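Local coordinates for glutathione S-transferase omega-like 2 (Saccharomyces cerevisiae, PDB 5LKB), which acts as a glutathione-dependent thiol transferase, dehydroascorbate reductase and dimethylarsinic acid reductase, and reacts with glutathionyl-(hydro)quinones, at residues L199-L204 with G280-E285. Sequence-based numbering, arbitrary orientation.
Sequences LVPAQL and GDQLTE
The carboxamide of Gln-282 lies against the ring of Pro-201, with NE2 3.6 Å from Pro-201 CG. The two side chains run past each other in opposite directions. With Gln-282 CG between the backbone N and the carbonyl carbon (chi1 64°) and the chain extended beyond it, the amide is carried across to this ring. Gln-282 NE2 also makes a weak hydrogen bond to Leu-283 O at 3.5 Å, which may help to set the turn of the amide. Leu-204 crosses the stem of Gln-282 at a slant, its CD1 4.0 Å from Gln-282 CG. The same methyl meets Thr-284 CG2 at 3.9 Å, the two side chains crossing at about a right angle. The other branch, CD2, reaches Gly-280 CA. An alanine in place of Gln-282 would probably open a gap beside Pro-201 CG and Leu-204 CD1, and leave Leu-283 O without its weak amide partner.

One hydrogen bond ties the two backbones: Glu-285 N to Leu-199 O, 2.9 Å and nearly straight at 173°. Thr-284 is the N-cap of helix 285-304, and its OG1 accepts from Ala-286 N. Asp-287 OD2 accepts from Thr-284 N, consistent with the Ser/Thr-x-x-Asp N-capping box of glutathione transferases. Glu-285 extends with CG anti to the backbone N (chi1 176°), carrying OE2 to within 3.4 Å of Val-200 CG2. That carboxylate forms a salt bridge with Arg-179 and accepts from Asn-212.

The contact joins the loop leading into helix 205-220 to the start of helix 285-304, within the helical C-terminal part. Leu-199 and Leu-283 both rest on Leu-58 of helix 47-58, in the thioredoxin-like part. Val-200 and Glu-285 touch helix 174-182, which begins at the glutathione-binding Ser-174, while Thr-284 packs on Ile-208 of helix 205-220.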
ATOM      1  N   LEU A 199       3.513 -32.687  13.292  1.00 18.84           N
ATOM      2  CA  LEU A 199       3.587 -31.220  13.269  1.00 19.90           C
ATOM      3  C   LEU A 199       3.545 -30.605  14.660  1.00 23.18           C
ATOM      4  O   LEU A 199       3.768 -29.408  14.826  1.00 19.41           O
ATOM      5  CB  LEU A 199       2.478 -30.704  12.351  1.00 19.77           C
ATOM      6  CG  LEU A 199       2.657 -31.086  10.881  1.00 19.26           C
ATOM      7  CD1 LEU A 199       1.404 -30.842  10.109  1.00 18.21           C
ATOM      8  CD2 LEU A 199       3.784 -30.346  10.256  1.00 20.46           C
ATOM      9  N   VAL A 200       3.313 -31.403  15.691  1.00 20.09           N
ATOM     10  CA  VAL A 200       3.239 -30.925  17.075  1.00 20.75           C
ATOM     11  C   VAL A 200       3.992 -31.940  17.951  1.00 25.30           C
ATOM     12  O   VAL A 200       3.395 -32.594  18.831  1.00 23.46           O
ATOM     13  CB  VAL A 200       1.786 -30.755  17.514  1.00 21.72           C
ATOM     14  CG1 VAL A 200       1.766 -30.009  18.819  1.00 21.98           C
ATOM     15  CG2 VAL A 200       0.978 -29.965  16.440  1.00 22.96           C
ATOM     16  N   PRO A 201       5.291 -32.107  17.737  1.00 21.70           N
ATOM     17  CA  PRO A 201       6.063 -33.060  18.567  1.00 29.93           C
ATOM     18  C   PRO A 201       6.064 -32.689  20.045  1.00 29.84           C
ATOM     19  O   PRO A 201       6.160 -31.526  20.439  1.00 26.48           O
ATOM     20  CB  PRO A 201       7.482 -32.986  17.987  1.00 27.01           C
ATOM     21  CG  PRO A 201       7.535 -31.736  17.176  1.00 33.14           C
ATOM     22  CD  PRO A 201       6.132 -31.435  16.736  1.00 26.16           C
ATOM     23  N   ALA A 202       6.046 -33.724  20.885  1.00 25.62           N
ATOM     24  CA  ALA A 202       5.942 -33.500  22.314  1.00 22.78           C
ATOM     25  C   ALA A 202       7.040 -32.605  22.850  1.00 22.92           C
ATOM     26  O   ALA A 202       6.795 -31.786  23.744  1.00 27.07           O
ATOM     27  CB  ALA A 202       6.077 -34.862  23.009  1.00 26.36           C
ATOM     28  N   GLN A 203       8.264 -32.778  22.385  1.00 24.02           N
ATOM     29  CA  GLN A 203       9.356 -31.962  22.912  1.00 23.61           C
ATOM     30  C   GLN A 203       9.198 -30.479  22.593  1.00 25.82           C
ATOM     31  O   GLN A 203       9.803 -29.660  23.282  1.00 28.56           O
ATOM     32  CB  GLN A 203      10.696 -32.450  22.374  1.00 29.69           C
ATOM     33  CG  GLN A 203      11.053 -33.898  22.745  1.00 30.69           C
ATOM     34  N   LEU A 204       8.371 -30.146  21.601  1.00 28.21           N
ATOM     35  CA  LEU A 204       8.145 -28.762  21.153  1.00 24.24           C
ATOM     36  C   LEU A 204       6.747 -28.255  21.465  1.00 27.91           C
ATOM     37  O   LEU A 204       6.471 -27.060  21.287  1.00 23.66           O
ATOM     38  CB  LEU A 204       8.370 -28.719  19.634  1.00 22.03           C
ATOM     39  CG  LEU A 204       9.783 -29.052  19.141  1.00 25.37           C
ATOM     40  CD1 LEU A 204       9.906 -28.929  17.609  1.00 27.42           C
ATOM     41  CD2 LEU A 204      10.852 -28.217  19.851  1.00 26.98           C
ATOM     42  N   GLY A 280      12.038 -24.859  17.247  1.00 26.97           N
ATOM     43  CA  GLY A 280      12.960 -25.948  17.090  1.00 28.92           C
ATOM     44  C   GLY A 280      13.657 -25.943  15.749  1.00 28.23           C
ATOM     45  O   GLY A 280      13.865 -24.898  15.116  1.00 31.44           O
ATOM     46  N   ASP A 281      13.984 -27.139  15.283  1.00 28.05           N
ATOM     47  CA  ASP A 281      14.781 -27.312  14.081  1.00 28.38           C
ATOM     48  C   ASP A 281      14.062 -28.125  13.008  1.00 24.83           C
ATOM     49  O   ASP A 281      14.700 -28.650  12.101  1.00 25.11           O
ATOM     50  CB  ASP A 281      16.131 -27.932  14.455  1.00 34.66           C
ATOM     51  CG  ASP A 281      15.987 -29.285  15.095  1.00 40.07           C
ATOM     52  OD1 ASP A 281      14.860 -29.670  15.463  1.00 41.66           O
ATOM     53  OD2 ASP A 281      17.011 -29.983  15.234  1.00 49.37           O
ATOM     54  N   GLN A 282      12.731 -28.225  13.088  1.00 25.52           N
ATOM     55  CA  GLN A 282      11.922 -28.934  12.106  1.00 20.91           C
ATOM     56  C   GLN A 282      10.636 -28.139  11.834  1.00 20.78           C
ATOM     57  O   GLN A 282      10.206 -27.313  12.646  1.00 20.83           O
ATOM     58  CB  GLN A 282      11.529 -30.341  12.631  1.00 27.12           C
ATOM     59  CG  GLN A 282      10.641 -30.206  13.850  1.00 25.30           C
ATOM     60  CD  GLN A 282      10.043 -31.501  14.362  1.00 34.50           C
ATOM     61  OE1 GLN A 282      10.612 -32.134  15.230  1.00 41.87           O
ATOM     62  NE2 GLN A 282       8.855 -31.858  13.866  1.00 38.26           N
ATOM     63  N   LEU A 283       9.995 -28.482  10.707  1.00 21.72           N
ATOM     64  CA  LEU A 283       8.695 -27.919  10.368  1.00 21.62           C
ATOM     65  C   LEU A 283       7.647 -28.354  11.375  1.00 20.05           C
ATOM     66  O   LEU A 283       7.491 -29.545  11.678  1.00 21.78           O
ATOM     67  CB  LEU A 283       8.298 -28.359   8.979  1.00 17.64           C
ATOM     68  CG  LEU A 283       6.946 -27.939   8.403  1.00 22.51           C
ATOM     69  CD1 LEU A 283       7.032 -26.503   8.034  1.00 23.75           C
ATOM     70  CD2 LEU A 283       6.508 -28.770   7.198  1.00 23.45           C
ATOM     71  N   THR A 284       6.928 -27.401  11.894  1.00 19.02           N
ATOM     72  CA  THR A 284       5.842 -27.599  12.824  1.00 18.78           C
ATOM     73  C   THR A 284       4.631 -26.774  12.445  1.00 22.10           C
ATOM     74  O   THR A 284       4.673 -25.881  11.561  1.00 17.90           O
ATOM     75  CB  THR A 284       6.230 -27.266  14.270  1.00 19.35           C
ATOM     76  OG1 THR A 284       6.191 -25.839  14.472  1.00 20.34           O
ATOM     77  CG2 THR A 284       7.596 -27.869  14.667  1.00 19.59           C
ATOM     78  N   GLU A 285       3.555 -27.047  13.165  1.00 17.94           N
ATOM     79  CA  GLU A 285       2.325 -26.279  13.092  1.00 16.56           C
ATOM     80  C   GLU A 285       2.557 -24.776  13.270  1.00 17.15           C
ATOM     81  O   GLU A 285       1.809 -23.964  12.703  1.00 18.05           O
ATOM     82  CB  GLU A 285       1.414 -26.747  14.217  1.00 18.41           C
ATOM     83  CG  GLU A 285       0.162 -26.002  14.343  1.00 19.91           C
ATOM     84  CD  GLU A 285      -0.657 -26.480  15.546  1.00 19.54           C
ATOM     85  OE1 GLU A 285      -0.730 -25.749  16.559  1.00 19.49           O
ATOM     86  OE2 GLU A 285      -1.238 -27.580  15.441  1.00 21.29           O
TER